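Local coordinates for adhesion and penetration protein autotransporter (Haemophilus influenzae, PDB 3SYJ), which promotes bacterial adherence to and invasion of host cells, self-associates in bacterial aggregation, and is probably a serine protease, at residues I384-K395 and S405-A416. Sequence-based numbering, arbitrary orientation.
Sequences IHVSENSTVTWK and SKIGKGTLHVQA
I384 and H385 pair in parallel with K406 and I407, and T391 to W394 pair in parallel with T411 to V414. These are successive coils of the beta-helix of the Hap passenger domain, stacked at two of its sheets. The strand axes lie 4.9 Å apart in the first pair and 4.6 Å in the second. Between the pairs the register shifts by two residues, because 384-395 turns its corner through a type II turn at S387-S390, whereas 405-416 takes a shorter route. Nine backbone hydrogen bonds join the segments. At the corner, G410 N reaches V386 O at 2.7 Å from above the carbonyl plane.

I384, V392, W394, L412 and V414 point into the coil. L412 CD2 meets W394 CB at 3.5 Å and also touches V392 CG1. I384 CD1 lies over one face of the W394 indole, near its rim. The coil before continues this core with F365 and V371.

K406 bends at chi2 (83°) and chi4, which curls its amine back to its own corner. NZ donates to I407 O and G410 O, and also to D428 O in the next coil. V386 N and K406 NZ grip I407 O from opposite faces of its plane.

On the outside, H385 places its ring over G408, with CG anti to the backbone N (chi1 -178°). G408 CA sits 3.7 Å from the ring centroid in a CH-pi contact, while I407 CD1 lies at the ring edge. Y364 stacks on the same ring. A water bridges S390 O and T411 OG1, 3.0 Å from each.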
ATOM      1  N   ILE A 384     -37.115 -28.621 -41.040  1.00 12.83           N
ATOM      2  CA  ILE A 384     -36.156 -29.703 -40.827  1.00 13.98           C
ATOM      3  C   ILE A 384     -35.920 -29.949 -39.350  1.00 14.52           C
ATOM      4  O   ILE A 384     -35.628 -29.018 -38.592  1.00 13.89           O
ATOM      5  CB  ILE A 384     -34.796 -29.405 -41.500  1.00 13.98           C
ATOM      6  CG1 ILE A 384     -34.993 -29.097 -42.983  1.00 14.41           C
ATOM      7  CG2 ILE A 384     -33.820 -30.567 -41.292  1.00 11.16           C
ATOM      8  CD1 ILE A 384     -33.735 -28.633 -43.663  1.00 16.06           C
ATOM      9  N   HIS A 385     -36.047 -31.206 -38.942  1.00 13.53           N
ATOM     10  CA  HIS A 385     -35.787 -31.581 -37.559  1.00 13.69           C
ATOM     11  C   HIS A 385     -34.538 -32.459 -37.491  1.00 16.81           C
ATOM     12  O   HIS A 385     -34.510 -33.558 -38.043  1.00 19.61           O
ATOM     13  CB  HIS A 385     -36.997 -32.308 -36.964  1.00 16.21           C
ATOM     14  CG  HIS A 385     -36.833 -32.680 -35.522  1.00 19.79           C
ATOM     15  ND1 HIS A 385     -35.995 -33.693 -35.105  1.00 19.61           N
ATOM     16  CD2 HIS A 385     -37.405 -32.178 -34.400  1.00 17.43           C
ATOM     17  CE1 HIS A 385     -36.055 -33.795 -33.788  1.00 21.49           C
ATOM     18  NE2 HIS A 385     -36.907 -32.890 -33.337  1.00 16.37           N
ATOM     19  N   VAL A 386     -33.503 -31.962 -36.826  1.00 13.76           N
ATOM     20  CA  VAL A 386     -32.262 -32.701 -36.681  1.00 17.50           C
ATOM     21  C   VAL A 386     -32.089 -33.150 -35.237  1.00 19.86           C
ATOM     22  O   VAL A 386     -32.118 -32.326 -34.316  1.00 14.88           O
ATOM     23  CB  VAL A 386     -31.046 -31.843 -37.094  1.00 18.04           C
ATOM     24  CG1 VAL A 386     -29.764 -32.652 -36.997  1.00 16.26           C
ATOM     25  CG2 VAL A 386     -31.231 -31.273 -38.501  1.00 11.94           C
ATOM     26  N   SER A 387     -31.901 -34.458 -35.060  1.00 20.13           N
ATOM     27  CA  SER A 387     -31.789 -35.089 -33.741  1.00 20.93           C
ATOM     28  C   SER A 387     -30.614 -34.564 -32.946  1.00 24.25           C
ATOM     29  O   SER A 387     -29.655 -34.033 -33.512  1.00 19.63           O
ATOM     30  CB  SER A 387     -31.580 -36.600 -33.884  1.00 22.44           C
ATOM     31  OG  SER A 387     -32.624 -37.207 -34.616  1.00 37.16           O
ATOM     32  N   GLU A 388     -30.674 -34.765 -31.634  1.00 19.37           N
ATOM     33  CA  GLU A 388     -29.556 -34.446 -30.763  1.00 19.98           C
ATOM     34  C   GLU A 388     -28.311 -35.196 -31.220  1.00 23.51           C
ATOM     35  O   GLU A 388     -28.381 -36.377 -31.556  1.00 21.64           O
ATOM     36  CB  GLU A 388     -29.873 -34.822 -29.316  1.00 20.86           C
ATOM     37  CG  GLU A 388     -28.897 -34.224 -28.321  1.00 28.38           C
ATOM     38  CD  GLU A 388     -29.282 -34.478 -26.875  1.00 32.54           C
ATOM     39  OE1 GLU A 388     -30.276 -35.198 -26.626  1.00 28.59           O
ATOM     40  OE2 GLU A 388     -28.578 -33.955 -25.984  1.00 30.71           O
ATOM     41  N   ASN A 389     -27.174 -34.509 -31.224  1.00 25.35           N
ATOM     42  CA  ASN A 389     -25.900 -35.126 -31.587  1.00 28.58           C
ATOM     43  C   ASN A 389     -25.775 -35.499 -33.067  1.00 22.27           C
ATOM     44  O   ASN A 389     -24.827 -36.157 -33.462  1.00 28.33           O
ATOM     45  CB  ASN A 389     -25.641 -36.359 -30.716  1.00 24.73           C
ATOM     46  CG  ASN A 389     -25.566 -36.026 -29.241  1.00 23.69           C
ATOM     47  OD1 ASN A 389     -26.090 -36.758 -28.406  1.00 28.04           O
ATOM     48  ND2 ASN A 389     -24.916 -34.913 -28.913  1.00 21.98           N
ATOM     49  N   SER A 390     -26.731 -35.078 -33.883  1.00 21.04           N
ATOM     50  CA  SER A 390     -26.684 -35.371 -35.303  1.00 20.51           C
ATOM     51  C   SER A 390     -26.298 -34.122 -36.062  1.00 19.98           C
ATOM     52  O   SER A 390     -26.654 -33.017 -35.658  1.00 19.97           O
ATOM     53  CB  SER A 390     -28.038 -35.872 -35.792  1.00 18.74           C
ATOM     54  OG  SER A 390     -28.393 -37.072 -35.136  1.00 21.03           O
ATOM     55  N   THR A 391     -25.552 -34.288 -37.149  1.00 15.84           N
ATOM     56  CA  THR A 391     -25.218 -33.162 -38.006  1.00 16.64           C
ATOM     57  C   THR A 391     -25.695 -33.437 -39.422  1.00 18.67           C
ATOM     58  O   THR A 391     -25.435 -34.503 -39.989  1.00 19.77           O
ATOM     59  CB  THR A 391     -23.697 -32.845 -38.015  1.00 23.64           C
ATOM     60  OG1 THR A 391     -23.255 -32.495 -36.694  1.00 20.99           O
ATOM     61  CG2 THR A 391     -23.400 -31.686 -38.952  1.00 15.91           C
ATOM     62  N   VAL A 392     -26.413 -32.476 -39.986  1.00 14.20           N
ATOM     63  CA  VAL A 392     -26.892 -32.602 -41.346  1.00 16.17           C
ATOM     64  C   VAL A 392     -26.239 -31.528 -42.192  1.00 18.80           C
ATOM     65  O   VAL A 392     -26.526 -30.346 -42.036  1.00 17.45           O
ATOM     66  CB  VAL A 392     -28.433 -32.503 -41.440  1.00 15.68           C
ATOM     67  CG1 VAL A 392     -28.874 -32.461 -42.899  1.00 15.18           C
ATOM     68  CG2 VAL A 392     -29.084 -33.679 -40.739  1.00 13.86           C
ATOM     69  N   THR A 393     -25.332 -31.951 -43.069  1.00 20.71           N
ATOM     70  CA  THR A 393     -24.688 -31.038 -43.996  1.00 18.35           C
ATOM     71  C   THR A 393     -25.645 -30.733 -45.145  1.00 18.37           C
ATOM     72  O   THR A 393     -25.941 -31.603 -45.963  1.00 21.43           O
ATOM     73  CB  THR A 393     -23.383 -31.629 -44.511  1.00 18.65           C
ATOM     74  OG1 THR A 393     -22.567 -32.007 -43.396  1.00 19.42           O
ATOM     75  CG2 THR A 393     -22.633 -30.605 -45.354  1.00 20.22           C
ATOM     76  N   TRP A 394     -26.136 -29.498 -45.184  1.00 15.14           N
ATOM     77  CA  TRP A 394     -27.239 -29.119 -46.060  1.00 18.83           C
ATOM     78  C   TRP A 394     -26.731 -28.273 -47.216  1.00 19.98           C
ATOM     79  O   TRP A 394     -26.427 -27.098 -47.041  1.00 19.80           O
ATOM     80  CB  TRP A 394     -28.288 -28.340 -45.255  1.00 17.58           C
ATOM     81  CG  TRP A 394     -29.590 -28.110 -45.974  1.00 15.49           C
ATOM     82  CD1 TRP A 394     -29.995 -26.961 -46.587  1.00 18.02           C
ATOM     83  CD2 TRP A 394     -30.661 -29.051 -46.143  1.00 15.45           C
ATOM     84  NE1 TRP A 394     -31.244 -27.130 -47.131  1.00 16.34           N
ATOM     85  CE2 TRP A 394     -31.674 -28.407 -46.877  1.00 16.40           C
ATOM     86  CE3 TRP A 394     -30.856 -30.379 -45.751  1.00 13.76           C
ATOM     87  CZ2 TRP A 394     -32.863 -29.041 -47.229  1.00 14.00           C
ATOM     88  CZ3 TRP A 394     -32.032 -31.008 -46.102  1.00 12.46           C
ATOM     89  CH2 TRP A 394     -33.021 -30.339 -46.836  1.00 15.19           C
ATOM     90  N   LYS A 395     -26.632 -28.870 -48.400  1.00 21.70           N
ATOM     91  CA  LYS A 395     -26.019 -28.182 -49.535  1.00 21.59           C
ATOM     92  C   LYS A 395     -27.050 -27.750 -50.573  1.00 20.61           C
ATOM     93  O   LYS A 395     -26.715 -27.466 -51.723  1.00 21.84           O
ATOM     94  CB  LYS A 395     -24.950 -29.068 -50.174  1.00 17.20           C
ATOM     95  CG  LYS A 395     -23.784 -29.345 -49.241  1.00 21.35           C
ATOM     96  CD  LYS A 395     -22.784 -30.335 -49.828  1.00 18.15           C
ATOM     97  CE  LYS A 395     -21.635 -30.567 -48.856  1.00 22.39           C
ATOM     98  NZ  LYS A 395     -20.756 -31.708 -49.245  1.00 21.23           N
ATOM     99  N   SER A 405     -37.992 -23.723 -41.525  1.00 12.68           N
ATOM    100  CA  SER A 405     -38.080 -23.932 -40.082  1.00 12.64           C
ATOM    101  C   SER A 405     -37.081 -24.985 -39.610  1.00 11.30           C
ATOM    102  O   SER A 405     -37.143 -26.147 -40.029  1.00 14.87           O
ATOM    103  CB  SER A 405     -39.487 -24.394 -39.704  1.00 13.45           C
ATOM    104  OG  SER A 405     -40.443 -23.375 -39.924  1.00 15.92           O
ATOM    105  N   LYS A 406     -36.170 -24.584 -38.734  1.00 10.74           N
ATOM    106  CA  LYS A 406     -35.171 -25.507 -38.204  1.00 13.93           C
ATOM    107  C   LYS A 406     -35.441 -25.802 -36.742  1.00 12.30           C
ATOM    108  O   LYS A 406     -35.416 -24.902 -35.903  1.00 11.92           O
ATOM    109  CB  LYS A 406     -33.751 -24.948 -38.375  1.00 12.00           C
ATOM    110  CG  LYS A 406     -32.722 -25.502 -37.370  1.00 11.67           C
ATOM    111  CD  LYS A 406     -32.151 -26.838 -37.816  1.00 14.78           C
ATOM    112  CE  LYS A 406     -31.165 -27.422 -36.801  1.00 15.69           C
ATOM    113  NZ  LYS A 406     -31.827 -27.928 -35.571  1.00 13.98           N
ATOM    114  N   ILE A 407     -35.710 -27.067 -36.445  1.00 12.09           N
ATOM    115  CA  ILE A 407     -35.945 -27.487 -35.070  1.00 15.44           C
ATOM    116  C   ILE A 407     -35.107 -28.716 -34.745  1.00 13.11           C
ATOM    117  O   ILE A 407     -34.306 -29.155 -35.562  1.00 17.08           O
ATOM    118  CB  ILE A 407     -37.439 -27.769 -34.790  1.00 14.09           C
ATOM    119  CG1 ILE A 407     -37.987 -28.835 -35.739  1.00 16.80           C
ATOM    120  CG2 ILE A 407     -38.256 -26.500 -34.914  1.00 14.89           C
ATOM    121  CD1 ILE A 407     -39.441 -29.182 -35.466  1.00 15.29           C
ATOM    122  N   GLY A 408     -35.293 -29.268 -33.554  1.00 13.68           N
ATOM    123  CA  GLY A 408     -34.460 -30.362 -33.096  1.00 14.00           C
ATOM    124  C   GLY A 408     -33.171 -29.843 -32.481  1.00 18.77           C
ATOM    125  O   GLY A 408     -32.700 -28.747 -32.811  1.00 16.40           O
ATOM    126  N   LYS A 409     -32.602 -30.628 -31.575  1.00 15.64           N
ATOM    127  CA  LYS A 409     -31.388 -30.221 -30.882  1.00 18.98           C
ATOM    128  C   LYS A 409     -30.135 -30.356 -31.748  1.00 18.74           C
ATOM    129  O   LYS A 409     -29.073 -29.875 -31.368  1.00 15.27           O
ATOM    130  CB  LYS A 409     -31.206 -31.038 -29.601  1.00 23.59           C
ATOM    131  CG  LYS A 409     -32.253 -30.794 -28.527  1.00 20.85           C
ATOM    132  CD  LYS A 409     -32.005 -31.716 -27.348  1.00 21.07           C
ATOM    133  CE  LYS A 409     -33.108 -31.598 -26.314  1.00 30.90           C
ATOM    134  NZ  LYS A 409     -33.208 -30.204 -25.786  1.00 33.11           N
ATOM    135  N   GLY A 410     -30.257 -31.015 -32.898  1.00 13.70           N
ATOM    136  CA  GLY A 410     -29.108 -31.264 -33.757  1.00 18.64           C
ATOM    137  C   GLY A 410     -28.655 -30.074 -34.584  1.00 16.98           C
ATOM    138  O   GLY A 410     -29.237 -28.987 -34.507  1.00 17.34           O
ATOM    139  N   THR A 411     -27.616 -30.295 -35.391  1.00 19.15           N
ATOM    140  CA  THR A 411     -26.988 -29.243 -36.192  1.00 16.26           C
ATOM    141  C   THR A 411     -27.351 -29.288 -37.684  1.00 17.21           C
ATOM    142  O   THR A 411     -27.433 -30.355 -38.284  1.00 17.23           O
ATOM    143  CB  THR A 411     -25.453 -29.286 -36.039  1.00 18.39           C
ATOM    144  OG1 THR A 411     -25.108 -29.050 -34.668  1.00 18.99           O
ATOM    145  CG2 THR A 411     -24.789 -28.239 -36.915  1.00 14.41           C
ATOM    146  N   LEU A 412     -27.578 -28.114 -38.262  1.00 13.65           N
ATOM    147  CA  LEU A 412     -27.811 -27.968 -39.690  1.00 17.32           C
ATOM    148  C   LEU A 412     -26.637 -27.165 -40.211  1.00 15.06           C
ATOM    149  O   LEU A 412     -26.538 -25.972 -39.948  1.00 16.25           O
ATOM    150  CB  LEU A 412     -29.084 -27.161 -39.942  1.00 13.83           C
ATOM    151  CG  LEU A 412     -30.046 -27.516 -41.077  1.00 17.01           C
ATOM    152  CD1 LEU A 412     -30.436 -26.257 -41.851  1.00 16.81           C
ATOM    153  CD2 LEU A 412     -29.478 -28.551 -42.011  1.00 15.13           C
ATOM    154  N   HIS A 413     -25.734 -27.814 -40.932  1.00 13.53           N
ATOM    155  CA  HIS A 413     -24.572 -27.126 -41.474  1.00 16.64           C
ATOM    156  C   HIS A 413     -24.890 -26.664 -42.898  1.00 15.67           C
ATOM    157  O   HIS A 413     -24.813 -27.442 -43.838  1.00 20.24           O
ATOM    158  CB  HIS A 413     -23.355 -28.062 -41.427  1.00 19.38           C
ATOM    159  CG  HIS A 413     -22.096 -27.467 -41.977  1.00 17.57           C
ATOM    160  ND1 HIS A 413     -21.931 -26.114 -42.169  1.00 24.15           N
ATOM    161  CD2 HIS A 413     -20.926 -28.042 -42.343  1.00 26.30           C
ATOM    162  CE1 HIS A 413     -20.723 -25.881 -42.649  1.00 23.01           C
ATOM    163  NE2 HIS A 413     -20.092 -27.035 -42.764  1.00 25.65           N
ATOM    164  N   VAL A 414     -25.268 -25.400 -43.043  1.00 16.46           N
ATOM    165  CA  VAL A 414     -25.655 -24.862 -44.349  1.00 17.34           C
ATOM    166  C   VAL A 414     -24.438 -24.591 -45.226  1.00 20.34           C
ATOM    167  O   VAL A 414     -23.543 -23.824 -44.855  1.00 16.95           O
ATOM    168  CB  VAL A 414     -26.468 -23.564 -44.201  1.00 17.38           C
ATOM    169  CG1 VAL A 414     -26.809 -22.967 -45.571  1.00 15.71           C
ATOM    170  CG2 VAL A 414     -27.722 -23.837 -43.408  1.00 17.00           C
ATOM    171  N   GLN A 415     -24.415 -25.215 -46.398  1.00 19.57           N
ATOM    172  CA  GLN A 415     -23.243 -25.160 -47.258  1.00 22.88           C
ATOM    173  C   GLN A 415     -23.622 -25.227 -48.736  1.00 22.59           C
ATOM    174  O   GLN A 415     -22.916 -25.841 -49.537  1.00 21.36           O
ATOM    175  CB  GLN A 415     -22.302 -26.317 -46.905  1.00 20.24           C
ATOM    176  CG  GLN A 415     -20.827 -25.982 -46.968  1.00 27.53           C
ATOM    177  CD  GLN A 415     -19.961 -27.134 -46.485  1.00 30.37           C
ATOM    178  OE1 GLN A 415     -19.020 -26.941 -45.712  1.00 31.17           O
ATOM    179  NE2 GLN A 415     -20.283 -28.344 -46.935  1.00 25.88           N
ATOM    180  N   ALA A 416     -24.737 -24.603 -49.102  1.00 18.74           N
ATOM    181  CA  ALA A 416     -25.151 -24.574 -50.499  1.00 19.13           C
ATOM    182  C   ALA A 416     -24.378 -23.506 -51.283  1.00 21.83           C
ATOM    183  O   ALA A 416     -23.575 -22.764 -50.711  1.00 17.89           O
ATOM    184  CB  ALA A 416     -26.649 -24.333 -50.596  1.00 22.80           C
TER
HETATM  185  O   HOH W   1     -25.050 -31.778 -33.490  1.00 24.56           O